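Local coordinates for SusD superfamily protein (Bacteroides thetaiotaomicron VPI-5482, PDB 3HDX) that probably binds polysaccharide or glycan fragments at the bacterial outer membrane, as a SusD-family lipoprotein serving carbohydrate uptake, at residues 200-208 with 360-369; 383-394 with 412-423. All coordinates share one frame; numbering follows the deposited sequence.

Contact 1. Residues 200-208 with 360-369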
loop_
_atom_site.group_PDB
_atom_site.type_symbol
_atom_site.label_atom_id
_atom_site.label_comp_id
_atom_site.label_asym_id
_atom_site.label_seq_id
_atom_site.Cartn_x
_atom_site.Cartn_y
_atom_site.Cartn_z
ATOM N N TYR A 200 -4.203 -11.310 -5.790
ATOM C CA TYR A 200 -3.291 -11.242 -6.951
ATOM C C TYR A 200 -2.390 -10.007 -6.931
ATOM O O TYR A 200 -1.240 -10.091 -7.365
ATOM C CB TYR A 200 -4.032 -11.358 -8.288
ATOM C CG TYR A 200 -4.375 -12.771 -8.716
ATOM C CD1 TYR A 200 -3.384 -13.635 -9.137
ATOM C CD2 TYR A 200 -5.677 -13.238 -8.687
ATOM C CE1 TYR A 200 -3.677 -14.930 -9.552
ATOM C CE2 TYR A 200 -5.995 -14.530 -9.144
ATOM C CZ TYR A 200 -5.004 -15.372 -9.552
ATOM O OH TYR A 200 -5.270 -16.643 -9.965
ATOM N N SER A 201 -2.904 -8.892 -6.432
ATOM C CA SER A 201 -2.127 -7.648 -6.376
ATOM C C SER A 201 -0.963 -7.780 -5.408
ATOM O O SER A 201 0.133 -7.274 -5.695
ATOM C CB SER A 201 -2.996 -6.411 -6.049
ATOM O OG SER A 201 -3.314 -6.291 -4.675
ATOM N N VAL A 202 -1.189 -8.473 -4.288
ATOM C CA VAL A 202 -0.120 -8.714 -3.322
ATOM C C VAL A 202 0.915 -9.623 -3.988
ATOM O O VAL A 202 2.116 -9.394 -3.831
ATOM C CB VAL A 202 -0.647 -9.231 -1.948
ATOM C CG1 VAL A 202 0.523 -9.397 -0.966
ATOM C CG2 VAL A 202 -1.702 -8.288 -1.386
ATOM N N LEU A 203 0.463 -10.705 -4.645
ATOM C CA LEU A 203 1.393 -11.598 -5.385
ATOM C C LEU A 203 2.238 -10.825 -6.381
ATOM O O LEU A 203 3.453 -10.984 -6.421
ATOM C CB LEU A 203 0.655 -12.742 -6.109
ATOM C CG LEU A 203 0.171 -13.893 -5.227
ATOM C CD1 LEU A 203 -0.704 -14.792 -6.085
ATOM C CD2 LEU A 203 1.362 -14.684 -4.712
ATOM N N ALA A 204 1.586 -9.981 -7.181
ATOM C CA ALA A 204 2.315 -9.203 -8.184
ATOM C C ALA A 204 3.435 -8.369 -7.546
ATOM O O ALA A 204 4.551 -8.335 -8.039
ATOM C CB ALA A 204 1.353 -8.285 -8.995
ATOM N N HIS A 205 3.086 -7.691 -6.463
ATOM C CA HIS A 205 4.054 -6.863 -5.750
ATOM C C HIS A 205 5.140 -7.646 -5.017
ATOM O O HIS A 205 6.276 -7.166 -4.929
ATOM C CB HIS A 205 3.357 -5.809 -4.893
ATOM C CG HIS A 205 2.958 -4.603 -5.674
ATOM N ND1 HIS A 205 3.905 -3.752 -6.211
ATOM C CD2 HIS A 205 1.744 -4.079 -5.987
ATOM C CE1 HIS A 205 3.284 -2.768 -6.840
ATOM N NE2 HIS A 205 1.975 -2.949 -6.736
ATOM N N ILE A 206 4.801 -8.784 -4.400
ATOM C CA ILE A 206 5.829 -9.620 -3.778
ATOM C C ILE A 206 6.831 -10.008 -4.869
ATOM O O ILE A 206 8.049 -9.869 -4.696
ATOM C CB ILE A 206 5.263 -10.921 -3.173
ATOM C CG1 ILE A 206 4.415 -10.616 -1.929
ATOM C CG2 ILE A 206 6.411 -11.895 -2.822
ATOM C CD1 ILE A 206 3.472 -11.776 -1.457
ATOM N N CYS A 207 6.304 -10.469 -6.002
ATOM C CA CYS A 207 7.184 -10.897 -7.097
ATOM C C CYS A 207 8.067 -9.765 -7.599
ATOM O O CYS A 207 9.263 -9.952 -7.801
ATOM C CB CYS A 207 6.382 -11.557 -8.230
ATOM S SG CYS A 207 5.582 -13.104 -7.726
ATOM N N ALA A 208 7.497 -8.587 -7.815
ATOM C CA ALA A 208 8.308 -7.463 -8.261
ATOM C C ALA A 208 9.402 -7.094 -7.232
ATOM O O ALA A 208 10.531 -6.803 -7.610
ATOM C CB ALA A 208 7.420 -6.211 -8.541
ATOM N N PHE A 360 -3.918 0.747 -1.067
ATOM C CA PHE A 360 -2.689 0.044 -1.336
ATOM C C PHE A 360 -2.426 -0.036 -2.825
ATOM O O PHE A 360 -1.305 0.182 -3.258
ATOM C CB PHE A 360 -2.655 -1.327 -0.671
ATOM C CG PHE A 360 -1.427 -2.104 -0.997
ATOM C CD1 PHE A 360 -0.201 -1.814 -0.385
ATOM C CD2 PHE A 360 -1.449 -3.086 -1.971
ATOM C CE1 PHE A 360 0.963 -2.563 -0.744
ATOM C CE2 PHE A 360 -0.295 -3.795 -2.297
ATOM C CZ PHE A 360 0.885 -3.508 -1.709
ATOM N N THR A 361 -3.462 -0.390 -3.587
ATOM C CA THR A 361 -3.352 -0.488 -5.029
ATOM C C THR A 361 -4.672 -0.230 -5.726
ATOM O O THR A 361 -5.761 -0.289 -5.155
ATOM C CB THR A 361 -2.755 -1.845 -5.467
ATOM O OG1 THR A 361 -2.407 -1.807 -6.864
ATOM C CG2 THR A 361 -3.684 -3.025 -5.184
ATOM N N ARG A 362 -4.516 0.061 -6.996
ATOM C CA ARG A 362 -5.553 0.418 -7.929
ATOM C C ARG A 362 -5.014 0.138 -9.333
ATOM O O ARG A 362 -3.813 -0.114 -9.515
ATOM C CB ARG A 362 -5.984 1.883 -7.759
ATOM C CG ARG A 362 -4.848 2.910 -7.852
ATOM C CD ARG A 362 -5.379 4.268 -7.360
ATOM N NE ARG A 362 -4.372 5.339 -7.349
ATOM C CZ ARG A 362 -4.117 6.155 -8.370
ATOM N NH1 ARG A 362 -4.695 5.996 -9.548
ATOM N NH2 ARG A 362 -3.233 7.121 -8.221
ATOM N N LEU A 363 -5.890 0.228 -10.336
ATOM C CA LEU A 363 -5.492 -0.159 -11.700
ATOM C C LEU A 363 -4.274 0.563 -12.246
ATOM O O LEU A 363 -3.446 -0.036 -12.938
ATOM C CB LEU A 363 -6.647 -0.104 -12.722
ATOM C CG LEU A 363 -7.507 -1.372 -12.745
ATOM C CD1 LEU A 363 -8.749 -1.170 -13.611
ATOM C CD2 LEU A 363 -6.739 -2.598 -13.188
ATOM N N GLU A 364 -4.120 1.834 -11.901
ATOM C CA GLU A 364 -2.975 2.600 -12.433
ATOM C C GLU A 364 -1.642 2.036 -11.905
ATOM O O GLU A 364 -0.634 1.988 -12.628
ATOM C CB GLU A 364 -3.085 4.103 -12.118
ATOM C CG GLU A 364 -4.234 4.846 -12.836
ATOM C CD GLU A 364 -5.615 4.653 -12.251
ATOM O OE1 GLU A 364 -5.771 3.916 -11.233
ATOM O OE2 GLU A 364 -6.540 5.281 -12.796
ATOM N N ASP A 365 -1.632 1.667 -10.627
ATOM C CA ASP A 365 -0.452 1.032 -10.008
ATOM C C ASP A 365 -0.089 -0.261 -10.754
ATOM O O ASP A 365 1.045 -0.435 -11.197
ATOM C CB ASP A 365 -0.666 0.760 -8.529
ATOM C CG ASP A 365 0.415 -0.141 -7.937
ATOM O OD1 ASP A 365 1.616 0.102 -8.214
ATOM O OD2 ASP A 365 0.054 -1.110 -7.212
ATOM N N ILE A 366 -1.082 -1.142 -10.886
ATOM C CA ILE A 366 -0.866 -2.442 -11.504
ATOM C C ILE A 366 -0.462 -2.319 -12.988
ATOM O O ILE A 366 0.376 -3.073 -13.468
ATOM C CB ILE A 366 -2.093 -3.361 -11.320
ATOM C CG1 ILE A 366 -2.367 -3.616 -9.813
ATOM C CG2 ILE A 366 -1.918 -4.691 -12.056
ATOM C CD1 ILE A 366 -1.259 -4.236 -9.006
ATOM N N THR A 367 -1.024 -1.325 -13.682
ATOM C CA THR A 367 -0.692 -1.056 -15.074
ATOM C C THR A 367 0.735 -0.578 -15.219
ATOM O O THR A 367 1.469 -1.081 -16.086
ATOM C CB THR A 367 -1.711 -0.089 -15.685
ATOM O OG1 THR A 367 -3.012 -0.694 -15.572
ATOM C CG2 THR A 367 -1.378 0.282 -17.155
ATOM N N LEU A 368 1.165 0.299 -14.310
ATOM C CA LEU A 368 2.570 0.778 -14.341
ATOM C C LEU A 368 3.506 -0.343 -13.905
ATOM O O LEU A 368 4.608 -0.458 -14.429
ATOM C CB LEU A 368 2.781 2.074 -13.513
ATOM C CG LEU A 368 2.072 3.304 -14.076
ATOM C CD1 LEU A 368 2.016 4.468 -13.035
ATOM C CD2 LEU A 368 2.709 3.757 -15.429
ATOM N N LEU A 369 3.061 -1.205 -12.984
ATOM C CA LEU A 369 3.868 -2.369 -12.541
ATOM C C LEU A 369 4.097 -3.287 -13.721
ATOM O O LEU A 369 5.189 -3.840 -13.890
ATOM C CB LEU A 369 3.179 -3.081 -11.352
ATOM C CG LEU A 369 4.063 -4.160 -10.715
ATOM C CD1 LEU A 369 5.307 -3.541 -10.004
ATOM C CD2 LEU A 369 3.199 -5.029 -9.749
#

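Contact 2. Residues 383-394 with 412-423. With EDO (1,2-ethanediol), chain G; EDO (1,2-ethanediol), chain E.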
loop_
_atom_site.group_PDB
_atom_site.type_symbol
_atom_site.label_atom_id
_atom_site.label_comp_id
_atom_site.label_asym_id
_atom_site.label_seq_id
_atom_site.Cartn_x
_atom_site.Cartn_y
_atom_site.Cartn_z
ATOM N N ALA A 383 5.842 -2.509 -23.052
ATOM C CA ALA A 383 5.660 -1.691 -21.861
ATOM C C ALA A 383 5.053 -0.328 -22.174
ATOM O O ALA A 383 4.257 0.219 -21.385
ATOM C CB ALA A 383 7.006 -1.506 -21.147
ATOM N N VAL A 384 5.425 0.219 -23.338
ATOM C CA VAL A 384 5.002 1.570 -23.723
ATOM C C VAL A 384 3.501 1.703 -23.780
ATOM O O VAL A 384 2.970 2.722 -23.320
ATOM C CB VAL A 384 5.683 2.026 -25.066
ATOM C CG1 VAL A 384 5.065 3.317 -25.598
ATOM C CG2 VAL A 384 7.204 2.182 -24.881
ATOM N N SER A 385 2.796 0.686 -24.303
ATOM C CA SER A 385 1.329 0.797 -24.375
ATOM C C SER A 385 0.705 0.964 -22.982
ATOM O O SER A 385 -0.192 1.757 -22.819
ATOM C CB SER A 385 0.679 -0.378 -25.101
ATOM O OG SER A 385 0.821 -1.560 -24.368
ATOM N N TYR A 386 1.244 0.280 -21.979
ATOM C CA TYR A 386 0.726 0.369 -20.597
ATOM C C TYR A 386 1.044 1.737 -19.965
ATOM O O TYR A 386 0.205 2.322 -19.307
ATOM C CB TYR A 386 1.216 -0.816 -19.761
ATOM C CG TYR A 386 0.689 -2.095 -20.377
ATOM C CD1 TYR A 386 -0.659 -2.392 -20.322
ATOM C CD2 TYR A 386 1.543 -2.979 -21.036
ATOM C CE1 TYR A 386 -1.184 -3.566 -20.944
ATOM C CE2 TYR A 386 1.065 -4.119 -21.633
ATOM C CZ TYR A 386 -0.299 -4.414 -21.590
ATOM O OH TYR A 386 -0.722 -5.562 -22.240
ATOM N N LEU A 387 2.257 2.216 -20.169
ATOM C CA LEU A 387 2.642 3.565 -19.743
ATOM C C LEU A 387 1.684 4.595 -20.347
ATOM O O LEU A 387 1.185 5.482 -19.641
ATOM C CB LEU A 387 4.076 3.883 -20.182
ATOM C CG LEU A 387 4.590 5.285 -19.813
ATOM C CD1 LEU A 387 4.461 5.592 -18.297
ATOM C CD2 LEU A 387 6.021 5.518 -20.303
ATOM N N ASN A 388 1.435 4.479 -21.658
ATOM C CA ASN A 388 0.540 5.412 -22.335
ATOM C C ASN A 388 -0.885 5.437 -21.801
ATOM O O ASN A 388 -1.523 6.488 -21.831
ATOM C CB ASN A 388 0.547 5.212 -23.864
ATOM C CG ASN A 388 1.781 5.791 -24.530
ATOM O OD1 ASN A 388 2.389 6.743 -24.012
ATOM N ND2 ASN A 388 2.147 5.253 -25.687
HETATM N N MSE A 389 -1.381 4.292 -21.317
HETATM C CA MSE A 389 -2.715 4.242 -20.724
HETATM C C MSE A 389 -2.869 5.233 -19.582
HETATM O O MSE A 389 -3.918 5.903 -19.440
HETATM C CB MSE A 389 -3.085 2.845 -20.247
HETATM C CG MSE A 389 -3.279 1.867 -21.328
HETATM SE SE MSE A 389 -3.693 0.110 -20.657
HETATM C CE MSE A 389 -3.436 -0.809 -22.350
ATOM N N ILE A 390 -1.828 5.324 -18.758
ATOM C CA ILE A 390 -1.837 6.239 -17.627
ATOM C C ILE A 390 -1.627 7.680 -18.121
ATOM O O ILE A 390 -2.399 8.585 -17.752
ATOM C CB ILE A 390 -0.770 5.843 -16.600
ATOM C CG1 ILE A 390 -0.928 4.312 -16.204
ATOM C CG2 ILE A 390 -0.784 6.913 -15.470
ATOM C CD1 ILE A 390 -2.266 3.796 -15.906
ATOM N N ARG A 391 -0.601 7.889 -18.973
ATOM C CA ARG A 391 -0.298 9.241 -19.485
ATOM C C ARG A 391 -1.495 9.927 -20.124
ATOM O O ARG A 391 -1.822 11.081 -19.774
ATOM C CB ARG A 391 0.819 9.169 -20.492
ATOM C CG ARG A 391 2.196 8.864 -19.899
ATOM C CD ARG A 391 3.223 8.751 -21.025
ATOM N NE ARG A 391 3.300 9.990 -21.793
ATOM C CZ ARG A 391 4.085 11.035 -21.495
ATOM N NH1 ARG A 391 4.926 11.027 -20.436
ATOM N NH2 ARG A 391 4.025 12.122 -22.268
ATOM N N THR A 392 -2.179 9.192 -21.001
ATOM C CA THR A 392 -3.295 9.769 -21.765
ATOM C C THR A 392 -4.562 10.000 -20.941
ATOM O O THR A 392 -5.515 10.622 -21.469
ATOM C CB THR A 392 -3.605 8.968 -23.041
ATOM O OG1 THR A 392 -4.043 7.665 -22.679
ATOM C CG2 THR A 392 -2.358 8.888 -23.946
ATOM N N ASN A 393 -4.638 9.462 -19.700
ATOM C CA ASN A 393 -5.732 9.803 -18.789
ATOM C C ASN A 393 -5.320 10.935 -17.822
ATOM O O ASN A 393 -6.070 11.278 -16.893
ATOM C CB ASN A 393 -6.229 8.617 -18.003
ATOM C CG ASN A 393 -7.687 8.764 -17.565
ATOM O OD1 ASN A 393 -8.537 9.317 -18.293
ATOM N ND2 ASN A 393 -7.992 8.248 -16.383
ATOM N N ARG A 394 -4.133 11.510 -18.043
ATOM C CA ARG A 394 -3.588 12.587 -17.218
ATOM C C ARG A 394 -3.100 13.770 -18.046
ATOM O O ARG A 394 -2.224 14.548 -17.609
ATOM C CB ARG A 394 -2.457 12.029 -16.347
ATOM C CG ARG A 394 -2.888 10.934 -15.367
ATOM C CD ARG A 394 -3.770 11.484 -14.297
ATOM N NE ARG A 394 -4.188 10.435 -13.381
ATOM C CZ ARG A 394 -5.407 9.887 -13.300
ATOM N NH1 ARG A 394 -6.406 10.228 -14.110
ATOM N NH2 ARG A 394 -5.646 8.955 -12.369
ATOM N N LEU A 412 13.424 4.166 -20.600
ATOM C CA LEU A 412 11.998 3.866 -20.424
ATOM C C LEU A 412 11.693 3.447 -18.982
ATOM O O LEU A 412 10.703 3.897 -18.405
ATOM C CB LEU A 412 11.536 2.819 -21.455
ATOM C CG LEU A 412 10.061 2.368 -21.336
ATOM C CD1 LEU A 412 9.162 3.608 -21.452
ATOM C CD2 LEU A 412 9.681 1.340 -22.416
ATOM N N ILE A 413 12.541 2.603 -18.396
ATOM C CA ILE A 413 12.360 2.230 -16.963
ATOM C C ILE A 413 12.346 3.478 -16.084
ATOM O O ILE A 413 11.424 3.650 -15.288
ATOM C CB ILE A 413 13.438 1.228 -16.470
ATOM C CG1 ILE A 413 13.238 -0.132 -17.116
ATOM C CG2 ILE A 413 13.443 1.123 -14.900
ATOM C CD1 ILE A 413 14.488 -1.039 -16.997
ATOM N N ALA A 414 13.283 4.388 -16.309
ATOM C CA ALA A 414 13.359 5.604 -15.479
ATOM C C ALA A 414 12.032 6.399 -15.626
ATOM O O ALA A 414 11.474 6.877 -14.636
ATOM C CB ALA A 414 14.599 6.451 -15.816
ATOM N N GLU A 415 11.529 6.504 -16.851
ATOM C CA GLU A 415 10.284 7.245 -17.090
ATOM C C GLU A 415 9.036 6.593 -16.461
ATOM O O GLU A 415 8.178 7.294 -15.925
ATOM C CB GLU A 415 10.068 7.568 -18.570
ATOM C CG GLU A 415 8.842 8.417 -18.855
ATOM C CD GLU A 415 8.827 9.760 -18.153
ATOM O OE1 GLU A 415 9.905 10.296 -17.763
ATOM O OE2 GLU A 415 7.706 10.276 -17.993
ATOM N N ILE A 416 8.969 5.270 -16.504
ATOM C CA ILE A 416 7.894 4.533 -15.821
ATOM C C ILE A 416 7.917 4.881 -14.324
ATOM O O ILE A 416 6.851 5.145 -13.740
ATOM C CB ILE A 416 8.007 3.019 -16.010
ATOM C CG1 ILE A 416 7.748 2.643 -17.491
ATOM C CG2 ILE A 416 7.002 2.261 -15.116
ATOM C CD1 ILE A 416 8.188 1.277 -17.918
ATOM N N PHE A 417 9.118 4.896 -13.716
ATOM C CA PHE A 417 9.208 5.321 -12.304
ATOM C C PHE A 417 8.841 6.796 -12.067
ATOM O O PHE A 417 8.259 7.098 -11.043
ATOM C CB PHE A 417 10.529 4.916 -11.685
ATOM C CG PHE A 417 10.551 3.477 -11.336
ATOM C CD1 PHE A 417 9.882 3.030 -10.195
ATOM C CD2 PHE A 417 11.179 2.534 -12.143
ATOM C CE1 PHE A 417 9.877 1.676 -9.856
ATOM C CE2 PHE A 417 11.162 1.210 -11.802
ATOM C CZ PHE A 417 10.503 0.767 -10.682
ATOM N N GLU A 418 9.112 7.692 -13.026
ATOM C CA GLU A 418 8.660 9.082 -12.879
ATOM C C GLU A 418 7.142 9.158 -12.985
ATOM O O GLU A 418 6.529 9.977 -12.325
ATOM C CB GLU A 418 9.300 10.000 -13.926
ATOM C CG GLU A 418 10.790 10.139 -13.753
ATOM C CD GLU A 418 11.230 10.594 -12.361
ATOM O OE1 GLU A 418 10.634 11.533 -11.837
ATOM O OE2 GLU A 418 12.194 9.992 -11.809
ATOM N N GLU A 419 6.546 8.325 -13.846
ATOM C CA GLU A 419 5.078 8.290 -13.936
ATOM C C GLU A 419 4.466 7.778 -12.620
ATOM O O GLU A 419 3.442 8.296 -12.140
ATOM C CB GLU A 419 4.585 7.516 -15.159
ATOM C CG GLU A 419 3.080 7.789 -15.462
ATOM C CD GLU A 419 2.764 9.222 -15.854
ATOM O OE1 GLU A 419 3.646 9.957 -16.358
ATOM O OE2 GLU A 419 1.588 9.605 -15.703
ATOM N N ARG A 420 5.048 6.727 -12.048
ATOM C CA ARG A 420 4.603 6.277 -10.726
ATOM C C ARG A 420 4.751 7.395 -9.666
ATOM O O ARG A 420 3.917 7.554 -8.769
ATOM C CB ARG A 420 5.407 5.049 -10.292
ATOM C CG ARG A 420 5.132 3.819 -11.106
ATOM C CD ARG A 420 5.865 2.558 -10.613
ATOM N NE ARG A 420 5.435 2.141 -9.265
ATOM C CZ ARG A 420 4.374 1.391 -8.991
ATOM N NH1 ARG A 420 3.640 0.805 -9.951
ATOM N NH2 ARG A 420 4.080 1.151 -7.728
ATOM N N ARG A 421 5.872 8.107 -9.743
ATOM C CA ARG A 421 6.178 9.200 -8.810
ATOM C C ARG A 421 5.046 10.225 -8.845
ATOM O O ARG A 421 4.621 10.692 -7.812
ATOM C CB ARG A 421 7.487 9.845 -9.190
ATOM C CG ARG A 421 8.047 10.910 -8.251
ATOM C CD ARG A 421 9.338 11.416 -8.847
ATOM N NE ARG A 421 10.125 12.251 -7.920
ATOM C CZ ARG A 421 11.271 12.828 -8.243
ATOM N NH1 ARG A 421 11.798 12.691 -9.455
ATOM N NH2 ARG A 421 11.945 13.517 -7.314
ATOM N N ARG A 422 4.610 10.569 -10.053
ATOM C CA ARG A 422 3.499 11.476 -10.233
ATOM C C ARG A 422 2.134 10.889 -9.843
ATOM O O ARG A 422 1.375 11.486 -9.079
ATOM C CB ARG A 422 3.467 11.993 -11.681
ATOM C CG ARG A 422 4.628 12.879 -12.025
ATOM C CD ARG A 422 4.503 13.480 -13.386
ATOM N NE ARG A 422 4.783 12.508 -14.429
ATOM C CZ ARG A 422 5.958 12.307 -15.033
ATOM N NH1 ARG A 422 7.032 13.016 -14.728
ATOM N NH2 ARG A 422 6.042 11.383 -15.975
ATOM N N GLU A 423 1.831 9.724 -10.386
ATOM C CA GLU A 423 0.514 9.142 -10.220
ATOM C C GLU A 423 0.192 8.685 -8.837
ATOM O O GLU A 423 -0.913 8.929 -8.366
ATOM C CB GLU A 423 0.350 7.966 -11.214
ATOM C CG GLU A 423 -1.013 7.321 -11.211
ATOM C CD GLU A 423 -2.162 8.287 -11.565
ATOM O OE1 GLU A 423 -1.903 9.271 -12.286
ATOM O OE2 GLU A 423 -3.329 7.987 -11.161
HETATM C C1 EDO G . 6.236 14.849 -22.043
HETATM O O1 EDO G . 5.039 14.805 -21.233
HETATM C C2 EDO G . 6.483 16.227 -22.630
HETATM O O2 EDO G . 6.637 17.204 -21.589
HETATM C C1 EDO E . 14.359 8.960 -9.455
HETATM O O1 EDO E . 12.945 9.211 -9.336
HETATM C C2 EDO E . 15.147 10.198 -9.107
HETATM O O2 EDO E . 14.868 10.538 -7.747
HETATM O O HOH W 1 5.276 9.072 -18.443
HETATM O O HOH W 2 7.130 12.629 -19.300
#

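Contact 1. Residues 200-208 with 360-369
Asp-365 OD2 is a buried carboxylate oxygen gripped from both segments. On its syn lone pair Asp-365 OD2 takes the N-H of His-205 NE2 at 2.7 Å, a fairly straight bond (158°), and on its anti lone pair the hydroxyl of Thr-361 OG1 at 2.6 Å. The carboxylate meets the imidazole at its edge, the two planes 5° apart, and would probably polarise the ring. With CG swung anti to the backbone N (chi1 168°), Asp-365 reaches across to helix 200-208. Leu-369 covers one face of the same ring: its CD2 stands over the middle, 3.8 Å from the ring centroid, in a CH-pi contact. The same methyl touches Ala-204 CB, while its twin, Leu-369 CD1, rests on Ala-208 CB at 3.7 Å. Phe-360 turns its edge toward the imidazole in an offset edge-to-face pair, centroids 5.8 Å apart. At the other end Ser-201 packs against Thr-361 CG2. The contact thus fastens helix 196-209 to the junction of strand 358-361 and helix 363-376, with Trp-429 stacked on His-205, Phe-123 of helix 104-129 beside it, and strand 259-261 pairing through Leu-259 with Thr-361.

Contact 2. Residues 383-394 with 412-423
Leu-387 enters helix 412-423 as a knob into a hole formed by Leu-412, Glu-415, Ile-416 and Glu-419. CG lies anti to the backbone N (chi1 179°), which carries the branches across the interface: Leu-387 CD1 lies 3.7 Å from Glu-419 CB. Leu-387 and Leu-412 slide past each other in opposite directions, CD2 of the first against CD1 of the second. One turn earlier Val-384 CG2 meets Leu-412 CD2 at 3.6 Å, so this end is closely packed and apolar, around Ala-383, Val-384 and Leu-412. Around Arg-391 the packing gives way to water. Arg-391 NH1 is 3.8 Å from Glu-415 OE2, a long salt bridge, and two waters fill in: both accept from NH1 and donate to Glu-415 OE2, and one also donates to Glu-419 OE1. Arg-422 NH2 completes this salt-bridge network from within the acids' own helix, bonding Glu-415 OE2 and, nearly straight at 169°, Glu-419 OE1. Arg-391 NH2 holds an ethanediol, while Arg-391 NE bonds Arg-397 O. In the type I turn from Arg-391 to Arg-394 direct contact returns: Arg-394 grips Glu-423 side-on, NE to OE1 and NH2 to OE2, each 2.8 Å. Arg-311 bonds both Glu-419 and Glu-423. Two helices running the same way at 25°, with Leu-387 as a knob between them, are consistent with the TPR-like helical packing of SusD proteins.

Contacts 1 and 2 lie in series along the chain, their centres about 14 Å apart, and are joined by charge. Asp-365, whose OD2 faces the histidine in contact 1, gives its OD1 to Arg-420 NH2 of contact 2 at 2.7 Å; Arg-420 is also paired with Asp-433. A second bridge runs from Arg-362 NH1 to Glu-423 OE2 at 2.9 Å, so this glutamate answers arginines of both contacts. Thr-367 CG2 also packs on Tyr-386 O at 3.4 Å. Helix 363-376, followed directly by helix 380-391, thereby couples the buried centre of the chain to its outer helices. The ethanediols bound at contact 2 probably come from the crystallisation liquor and are not evidence of where a glycan binds.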